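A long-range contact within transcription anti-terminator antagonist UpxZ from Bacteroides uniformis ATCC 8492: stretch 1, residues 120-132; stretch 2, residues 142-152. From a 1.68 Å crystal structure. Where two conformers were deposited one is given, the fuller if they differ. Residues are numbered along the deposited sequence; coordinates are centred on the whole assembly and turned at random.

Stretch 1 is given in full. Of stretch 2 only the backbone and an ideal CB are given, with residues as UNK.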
ATOM      1  N   LEU A 120      12.873   3.294   5.652  1.00 19.07           N
ATOM      2  CA  LEU A 120      12.066   2.531   4.696  1.00 16.99           C
ATOM      3  C   LEU A 120      12.412   2.961   3.250  1.00 20.33           C
ATOM      4  O   LEU A 120      12.632   2.078   2.417  1.00 20.52           O
ATOM      5  CB  LEU A 120      10.567   2.672   4.976  1.00 16.04           C
ATOM      6  CG  LEU A 120      10.076   2.145   6.333  1.00 19.53           C
ATOM      7  CD1 LEU A 120       8.546   2.314   6.424  1.00 19.92           C
ATOM      8  CD2 LEU A 120      10.459   0.684   6.577  1.00 20.72           C
ATOM      9  N   ALA A 121      12.515   4.287   2.973  1.00 19.86           N
ATOM     10  CA  ALA A 121      12.927   4.766   1.635  1.00 21.33           C
ATOM     11  C   ALA A 121      14.298   4.199   1.270  1.00 25.02           C
ATOM     12  O   ALA A 121      14.464   3.702   0.149  1.00 23.55           O
ATOM     13  CB  ALA A 121      12.971   6.294   1.584  1.00 23.59           C
ATOM     14  N   HIS A 122      15.255   4.207   2.243  1.00 23.61           N
ATOM     15  CA  HIS A 122      16.620   3.736   2.021  1.00 25.09           C
ATOM     16  C   HIS A 122      16.626   2.274   1.601  1.00 24.77           C
ATOM     17  O   HIS A 122      17.264   1.931   0.586  1.00 23.48           O
ATOM     18  CB  HIS A 122      17.500   3.953   3.260  1.00 28.41           C
ATOM     19  CG  HIS A 122      18.921   3.545   3.040  1.00 34.12           C
ATOM     20  ND1 HIS A 122      19.835   4.410   2.464  1.00 38.55           N
ATOM     21  CD2 HIS A 122      19.527   2.359   3.270  1.00 37.60           C
ATOM     22  CE1 HIS A 122      20.972   3.735   2.387  1.00 38.75           C
ATOM     23  NE2 HIS A 122      20.842   2.500   2.857  1.00 38.68           N
ATOM     24  N   GLU A 123      15.873   1.423   2.335  1.00 20.01           N
ATOM     25  CA  GLU A 123      15.776   0.008   2.001  1.00 19.29           C
ATOM     26  C   GLU A 123      15.070  -0.200   0.634  1.00 21.15           C
ATOM     27  O   GLU A 123      15.508  -1.035  -0.158  1.00 22.30           O
ATOM     28  CB  GLU A 123      15.039  -0.718   3.110  1.00 20.76           C
ATOM     29  CG  GLU A 123      15.032  -2.210   2.884  1.00 29.92           C
ATOM     30  CD  GLU A 123      14.587  -3.031   4.072  1.00 50.37           C
ATOM     31  OE1 GLU A 123      14.339  -2.453   5.157  1.00 35.89           O
ATOM     32  OE2 GLU A 123      14.504  -4.268   3.914  1.00 44.95           O
ATOM     33  N   ALA A 124      14.021   0.593   0.344  1.00 17.14           N
ATOM     34  CA  ALA A 124      13.314   0.542  -0.927  1.00 17.74           C
ATOM     35  C   ALA A 124      14.275   0.883  -2.092  1.00 21.02           C
ATOM     36  O   ALA A 124      14.274   0.157  -3.090  1.00 20.88           O
ATOM     37  CB  ALA A 124      12.136   1.507  -0.906  1.00 18.68           C
ATOM     38  N   HIS A 125      15.142   1.921  -1.943  1.00 18.50           N
ATOM     39  CA  HIS A 125      16.118   2.224  -3.010  1.00 20.05           C
ATOM     40  C   HIS A 125      17.153   1.102  -3.193  1.00 25.34           C
ATOM     41  O   HIS A 125      17.585   0.869  -4.321  1.00 24.70           O
ATOM     42  CB  HIS A 125      16.799   3.571  -2.783  1.00 21.39           C
ATOM     43  CG  HIS A 125      15.901   4.697  -3.177  1.00 23.71           C
ATOM     44  ND1 HIS A 125      15.618   4.962  -4.512  1.00 26.26           N
ATOM     45  CD2 HIS A 125      15.146   5.505  -2.405  1.00 24.93           C
ATOM     46  CE1 HIS A 125      14.754   5.961  -4.507  1.00 25.27           C
ATOM     47  NE2 HIS A 125      14.464   6.345  -3.258  1.00 24.91           N
ATOM     48  N   GLN A 126      17.514   0.387  -2.115  1.00 22.46           N
ATOM     49  CA  GLN A 126      18.451  -0.733  -2.205  0.65 23.60           C
ATOM     50  C   GLN A 126      17.825  -1.880  -2.998  1.00 27.50           C
ATOM     51  O   GLN A 126      18.516  -2.543  -3.776  1.00 27.83           O
ATOM     52  CB  GLN A 126      18.891  -1.202  -0.808  0.65 25.39           C
ATOM     53  CG  GLN A 126      19.916  -0.276  -0.151  0.65 35.56           C
ATOM     54  CD  GLN A 126      20.346  -0.757   1.218  0.65 55.18           C
ATOM     55  OE1 GLN A 126      19.525  -0.989   2.108  0.65 47.00           O
ATOM     56  NE2 GLN A 126      21.650  -0.881   1.428  0.65 50.73           N
ATOM     57  N   LEU A 127      16.501  -2.101  -2.825  1.00 22.45           N
ATOM     58  CA  LEU A 127      15.799  -3.150  -3.570  1.00 21.33           C
ATOM     59  C   LEU A 127      15.769  -2.792  -5.051  1.00 23.49           C
ATOM     60  O   LEU A 127      16.051  -3.634  -5.918  1.00 24.70           O
ATOM     61  CB  LEU A 127      14.369  -3.317  -3.053  1.00 21.40           C
ATOM     62  CG  LEU A 127      14.060  -4.517  -2.204  1.00 27.89           C
ATOM     63  CD1 LEU A 127      12.575  -4.663  -2.041  1.00 26.43           C
ATOM     64  CD2 LEU A 127      14.687  -5.827  -2.785  1.00 32.57           C
ATOM     65  N   ILE A 128      15.502  -1.510  -5.345  1.00 19.24           N
ATOM     66  CA  ILE A 128      15.464  -1.034  -6.736  1.00 19.24           C
ATOM     67  C   ILE A 128      16.807  -1.334  -7.426  1.00 25.00           C
ATOM     68  O   ILE A 128      16.825  -1.809  -8.569  1.00 23.85           O
ATOM     69  CB  ILE A 128      15.113   0.493  -6.832  1.00 20.82           C
ATOM     70  CG1 ILE A 128      13.647   0.739  -6.444  1.00 21.06           C
ATOM     71  CG2 ILE A 128      15.345   1.031  -8.265  1.00 20.20           C
ATOM     72  CD1 ILE A 128      13.264   2.300  -6.253  1.00 22.71           C
ATOM     73  N   GLU A 129      17.922  -1.047  -6.733  1.00 25.06           N
ATOM     74  CA  GLU A 129      19.290  -1.243  -7.248  0.50 27.29           C
ATOM     75  C   GLU A 129      19.550  -2.703  -7.636  1.00 31.72           C
ATOM     76  O   GLU A 129      20.461  -2.975  -8.401  1.00 33.64           O
ATOM     77  CB  GLU A 129      20.330  -0.815  -6.198  0.50 29.47           C
ATOM     78  CG  GLU A 129      20.518   0.681  -6.006  0.50 42.88           C
ATOM     79  CD  GLU A 129      21.274   1.040  -4.739  0.50 68.75           C
ATOM     80  OE1 GLU A 129      22.277   0.359  -4.417  0.50 63.31           O
ATOM     81  OE2 GLU A 129      20.851   1.999  -4.055  0.50 66.96           O
ATOM     82  N   THR A 130      18.764  -3.654  -7.096  1.00 26.84           N
ATOM     83  CA  THR A 130      18.971  -5.078  -7.416  1.00 26.32           C
ATOM     84  C   THR A 130      18.304  -5.452  -8.763  1.00 28.07           C
ATOM     85  O   THR A 130      18.583  -6.524  -9.301  1.00 28.26           O
ATOM     86  CB  THR A 130      18.476  -6.004  -6.317  1.00 31.93           C
ATOM     87  OG1 THR A 130      17.040  -6.037  -6.286  1.00 31.21           O
ATOM     88  CG2 THR A 130      19.107  -5.708  -4.961  1.00 32.09           C
ATOM     89  N   TRP A 131      17.428  -4.577  -9.301  1.00 22.73           N
ATOM     90  CA  TRP A 131      16.712  -4.843 -10.557  1.00 22.98           C
ATOM     91  C   TRP A 131      17.546  -4.463 -11.792  1.00 28.57           C
ATOM     92  O   TRP A 131      18.633  -3.894 -11.692  1.00 28.27           O
ATOM     93  CB  TRP A 131      15.373  -4.101 -10.574  1.00 22.99           C
ATOM     94  CG  TRP A 131      14.459  -4.418  -9.429  1.00 23.42           C
ATOM     95  CD1 TRP A 131      14.489  -5.525  -8.620  1.00 26.21           C
ATOM     96  CD2 TRP A 131      13.373  -3.612  -8.968  1.00 23.02           C
ATOM     97  NE1 TRP A 131      13.470  -5.462  -7.699  1.00 25.56           N
ATOM     98  CE2 TRP A 131      12.777  -4.290  -7.882  1.00 26.65           C
ATOM     99  CE3 TRP A 131      12.841  -2.379  -9.371  1.00 23.73           C
ATOM    100  CZ2 TRP A 131      11.646  -3.784  -7.216  1.00 25.47           C
ATOM    101  CZ3 TRP A 131      11.712  -1.899  -8.736  1.00 24.63           C
ATOM    102  CH2 TRP A 131      11.142  -2.583  -7.660  1.00 24.58           C
ATOM    103  N   ASN A 132      16.988  -4.757 -12.969  1.00 25.32           N
ATOM    104  CA  ASN A 132      17.656  -4.531 -14.232  1.00 25.96           C
ATOM    105  C   ASN A 132      17.076  -3.288 -14.893  1.00 28.47           C
ATOM    106  O   ASN A 132      15.947  -3.319 -15.383  1.00 28.25           O
ATOM    107  CB  ASN A 132      17.486  -5.777 -15.100  1.00 26.47           C
ATOM    108  CG  ASN A 132      18.264  -5.738 -16.386  1.00 50.26           C
ATOM    109  OD1 ASN A 132      18.920  -4.736 -16.716  1.00 43.88           O
ATOM    110  ND2 ASN A 132      18.199  -6.833 -17.136  1.00 40.68           N
ATOM    111  N   UNK A 142       6.019   0.979 -12.100  1.00 20.91           N
ATOM    112  CA  UNK A 142       4.940   1.642 -11.376  1.00 21.32           C
ATOM    113  C   UNK A 142       5.318   1.957  -9.930  1.00 22.22           C
ATOM    114  O   UNK A 142       5.043   3.064  -9.479  1.00 23.22           O
ATOM    115  CB  UNK A 142       3.683   0.770 -11.403  1.00 21.32           C
ATOM    116  N   UNK A 143       5.928   0.981  -9.213  1.00 17.18           N
ATOM    117  CA  UNK A 143       6.227   1.187  -7.785  1.00 15.90           C
ATOM    118  C   UNK A 143       7.371   2.218  -7.664  1.00 19.92           C
ATOM    119  O   UNK A 143       7.352   3.017  -6.728  1.00 19.79           O
ATOM    120  CB  UNK A 143       6.607  -0.132  -7.109  1.00 15.90           C
ATOM    121  N   UNK A 144       8.329   2.219  -8.614  1.00 18.02           N
ATOM    122  CA  UNK A 144       9.389   3.248  -8.609  1.00 18.02           C
ATOM    123  C   UNK A 144       8.747   4.674  -8.728  1.00 19.63           C
ATOM    124  O   UNK A 144       9.124   5.602  -7.984  1.00 19.95           O
ATOM    125  CB  UNK A 144      10.370   3.001  -9.757  1.00 18.02           C
ATOM    126  N   UNK A 145       7.764   4.803  -9.628  1.00 18.57           N
ATOM    127  CA  UNK A 145       7.043   6.046  -9.860  0.50 18.76           C
ATOM    128  C   UNK A 145       6.290   6.442  -8.586  1.00 20.88           C
ATOM    129  O   UNK A 145       6.341   7.604  -8.161  1.00 20.28           O
ATOM    130  CB  UNK A 145       6.080   5.903 -11.040  0.50 18.76           C
ATOM    131  N   UNK A 146       5.610   5.478  -7.952  1.00 19.86           N
ATOM    132  CA  UNK A 146       4.839   5.737  -6.719  1.00 19.26           C
ATOM    133  C   UNK A 146       5.750   6.240  -5.592  1.00 21.17           C
ATOM    134  O   UNK A 146       5.440   7.251  -4.939  1.00 19.99           O
ATOM    135  CB  UNK A 146       4.110   4.469  -6.271  1.00 19.26           C
ATOM    136  N   UNK A 147       6.888   5.561  -5.397  1.00 18.19           N
ATOM    137  CA  UNK A 147       7.878   5.958  -4.392  1.00 18.35           C
ATOM    138  C   UNK A 147       8.385   7.371  -4.668  1.00 19.91           C
ATOM    139  O   UNK A 147       8.405   8.194  -3.739  1.00 19.90           O
ATOM    140  CB  UNK A 147       9.048   4.972  -4.370  1.00 18.35           C
ATOM    141  N   UNK A 148       8.758   7.666  -5.923  1.00 19.57           N
ATOM    142  CA  UNK A 148       9.242   8.998  -6.252  1.00 20.33           C
ATOM    143  C   UNK A 148       8.178  10.070  -5.949  1.00 22.85           C
ATOM    144  O   UNK A 148       8.522  11.119  -5.393  1.00 21.84           O
ATOM    145  CB  UNK A 148       9.650   9.056  -7.725  1.00 20.33           C
ATOM    146  N   UNK A 149       6.888   9.792  -6.270  1.00 19.87           N
ATOM    147  CA  UNK A 149       5.811  10.746  -6.014  0.60 19.82           C
ATOM    148  C   UNK A 149       5.641  10.976  -4.499  1.00 23.81           C
ATOM    149  O   UNK A 149       5.449  12.118  -4.085  1.00 22.96           O
ATOM    150  CB  UNK A 149       4.502  10.245  -6.629  0.60 19.82           C
ATOM    151  N   UNK A 150       5.749   9.906  -3.675  1.00 19.93           N
ATOM    152  CA  UNK A 150       5.645  10.088  -2.214  1.00 17.91           C
ATOM    153  C   UNK A 150       6.814  10.956  -1.701  1.00 23.27           C
ATOM    154  O   UNK A 150       6.610  11.839  -0.863  1.00 22.57           O
ATOM    155  CB  UNK A 150       5.639   8.733  -1.504  1.00 17.91           C
ATOM    156  N   UNK A 151       8.020  10.725  -2.229  1.00 20.55           N
ATOM    157  CA  UNK A 151       9.197  11.482  -1.800  1.00 22.46           C
ATOM    158  C   UNK A 151       9.039  12.963  -2.153  1.00 26.66           C
ATOM    159  O   UNK A 151       9.281  13.831  -1.304  1.00 27.68           O
ATOM    160  CB  UNK A 151      10.464  10.915  -2.444  1.00 22.46           C
ATOM    161  N   UNK A 152       8.598  13.258  -3.381  1.00 23.66           N
ATOM    162  CA  UNK A 152       8.445  14.638  -3.865  0.60 23.28           C
ATOM    163  C   UNK A 152       7.266  15.402  -3.239  1.00 27.85           C
ATOM    164  O   UNK A 152       7.228  16.647  -3.306  1.00 29.31           O
ATOM    165  CB  UNK A 152       8.274  14.620  -5.385  0.60 23.28           C
TER

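The two helices run roughly antiparallel, at 151°, with axes 11.6 Å apart at closest approach. Stretch 1 offers a strip of Ala-121, Ala-124, His-125 and Ile-128, extended past its helix by Trp-131. All of stretch 2 has helical backbone angles, which disfavours glycine and proline throughout.

Position 142 finds nothing of stretch 1 near its CB and leaves the choice open; it is Glu-142, bonded elsewhere in the structure.

At 143 the CB points toward stretch 1 and lies 5.2 Å from Trp-131 CH2. The indole edge asks for a modest apolar group: valine, isoleucine, leucine or methionine. Ile-143 answers with one branch, its CG2 3.8 Å from Trp-131 CH2 near the ring plane, while CD1 leads away.

Position 144 points sideways, yet its CB is 4.6 Å from Ile-128 CD1 and 5.2 Å from Trp-131 CZ3. A side chain that bends back could touch both, so isoleucine, leucine or methionine would suit. Ile-144, in the m, t rotamer, does so: CG1 packs 3.8 Å from Ile-128 CD1, and CD1 reaches 3.7 Å from Trp-131 CZ3, again at the ring edge.

Positions 145 and 146 have no neighbour in stretch 1, and polar or charged residues are acceptable; they are Glu-145 and Glu-146.

Position 147 aims toward stretch 1, its CB 5.3 Å from Ile-128 CD1. The small Ala-124 leaves room for a longer apolar chain, leucine or methionine above all. Leu-147, in the t, p rotamer, sends CD2 among three residues: 3.9 Å from Ala-124 CB, 3.9 Å from Ile-128 CD1, and over one face of the His-125 ring, 4.0 Å from its centroid in a CH-pi contact.

At 148 the CB points sideways with nothing close, suiting a long polar chain. Arg-148 turns its end away from stretch 1, and its NE makes a long salt bridge, 3.9 Å, to OE2 of the residue at 152.

Positions 149 and 150 are out of reach and place no demand through this contact; they hold Asn-149 and Phe-150.

The CB of 151 points toward stretch 1 but is too distant for a short side chain to bridge. His-125 NE2 offers a polar target, favouring glutamate or glutamine. Glu-151 extends through m and t torsions and accepts a hydrogen bond from His-125 NE2 to its OE2 (2.7 Å, 160°), in line with the ring edge.

Position 152 is again unconstrained by stretch 1; Glu-152 is the partner of Arg-148.

Stretch 2 142-152: EIIEELRNFEE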
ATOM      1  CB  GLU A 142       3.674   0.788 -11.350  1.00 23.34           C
ATOM      2  CG  GLU A 142       2.898   0.742 -12.658  1.00 35.79           C
ATOM      3  CD  GLU A 142       1.497   0.173 -12.493  1.00 63.87           C
ATOM      4  OE1 GLU A 142       0.991   0.156 -11.344  1.00 56.00           O
ATOM      5  OE2 GLU A 142       0.899  -0.242 -13.514  1.00 53.25           O
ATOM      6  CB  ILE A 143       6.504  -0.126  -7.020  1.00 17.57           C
ATOM      7  CG1 ILE A 143       6.405   0.090  -5.472  1.00 16.82           C
ATOM      8  CG2 ILE A 143       7.839  -0.775  -7.445  1.00 19.17           C
ATOM      9  CD1 ILE A 143       4.919   0.557  -5.038  1.00 17.51           C
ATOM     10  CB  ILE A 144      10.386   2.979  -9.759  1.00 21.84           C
ATOM     11  CG1 ILE A 144      11.263   1.755  -9.442  1.00 21.41           C
ATOM     12  CG2 ILE A 144      11.274   4.229 -10.021  1.00 25.32           C
ATOM     13  CD1 ILE A 144      11.986   1.268 -10.718  1.00 24.93           C
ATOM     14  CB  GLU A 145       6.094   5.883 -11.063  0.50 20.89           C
ATOM     15  CG  GLU A 145       5.407   7.161 -11.519  0.50 28.05           C
ATOM     16  CD  GLU A 145       4.390   6.975 -12.635  0.50 61.47           C
ATOM     17  OE1 GLU A 145       4.506   5.991 -13.402  0.50 61.51           O
ATOM     18  OE2 GLU A 145       3.462   7.810 -12.732  0.50 61.67           O
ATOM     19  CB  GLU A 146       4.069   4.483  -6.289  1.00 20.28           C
ATOM     20  CG  GLU A 146       2.865   4.245  -7.201  1.00 29.07           C
ATOM     21  CD  GLU A 146       2.202   2.879  -7.116  1.00 47.53           C
ATOM     22  OE1 GLU A 146       2.368   2.204  -6.077  1.00 37.44           O
ATOM     23  OE2 GLU A 146       1.484   2.500  -8.067  1.00 39.65           O
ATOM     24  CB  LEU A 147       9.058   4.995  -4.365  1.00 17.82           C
ATOM     25  CG  LEU A 147      10.187   5.359  -3.370  1.00 20.70           C
ATOM     26  CD1 LEU A 147       9.663   5.466  -1.914  1.00 22.03           C
ATOM     27  CD2 LEU A 147      11.354   4.372  -3.500  1.00 22.10           C
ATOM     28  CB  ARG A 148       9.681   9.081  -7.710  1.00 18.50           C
ATOM     29  CG  ARG A 148      10.436  10.394  -8.013  1.00 29.15           C
ATOM     30  CD  ARG A 148      10.685  10.620  -9.475  1.00 37.96           C
ATOM     31  NE  ARG A 148       9.444  10.696 -10.253  1.00 46.13           N
ATOM     32  CZ  ARG A 148       9.004   9.726 -11.050  1.00 64.71           C
ATOM     33  NH1 ARG A 148       9.696   8.598 -11.181  1.00 50.05           N
ATOM     34  NH2 ARG A 148       7.864   9.869 -11.709  1.00 55.85           N
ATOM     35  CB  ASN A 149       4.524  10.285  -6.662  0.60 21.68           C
ATOM     36  CG  ASN A 149       4.502  10.532  -8.167  0.60 44.60           C
ATOM     37  OD1 ASN A 149       5.039  11.525  -8.673  0.60 42.14           O
ATOM     38  ND2 ASN A 149       3.845   9.663  -8.917  0.60 33.96           N
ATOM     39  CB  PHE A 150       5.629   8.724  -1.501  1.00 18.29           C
ATOM     40  CG  PHE A 150       4.341   7.946  -1.696  1.00 19.47           C
ATOM     41  CD1 PHE A 150       3.103   8.563  -1.525  1.00 23.11           C
ATOM     42  CD2 PHE A 150       4.368   6.569  -1.932  1.00 20.53           C
ATOM     43  CE1 PHE A 150       1.914   7.840  -1.691  1.00 24.07           C
ATOM     44  CE2 PHE A 150       3.179   5.847  -2.074  1.00 23.36           C
ATOM     45  CZ  PHE A 150       1.965   6.488  -1.949  1.00 22.28           C
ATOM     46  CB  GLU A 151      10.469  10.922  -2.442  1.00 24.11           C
ATOM     47  CG  GLU A 151      10.899   9.570  -1.897  1.00 25.65           C
ATOM     48  CD  GLU A 151      12.059   8.950  -2.646  1.00 31.62           C
ATOM     49  OE1 GLU A 151      12.378   9.409  -3.766  1.00 36.86           O
ATOM     50  OE2 GLU A 151      12.673   8.017  -2.094  1.00 30.24           O
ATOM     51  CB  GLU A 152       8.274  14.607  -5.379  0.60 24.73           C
ATOM     52  CG  GLU A 152       9.535  14.175  -6.099  0.60 25.38           C
ATOM     53  CD  GLU A 152       9.426  14.184  -7.613  0.60 34.72           C
ATOM     54  OE1 GLU A 152       8.323  14.468  -8.134  0.60 29.10           O
ATOM     55  OE2 GLU A 152      10.442  13.887  -8.278  0.60 25.95           O
TER
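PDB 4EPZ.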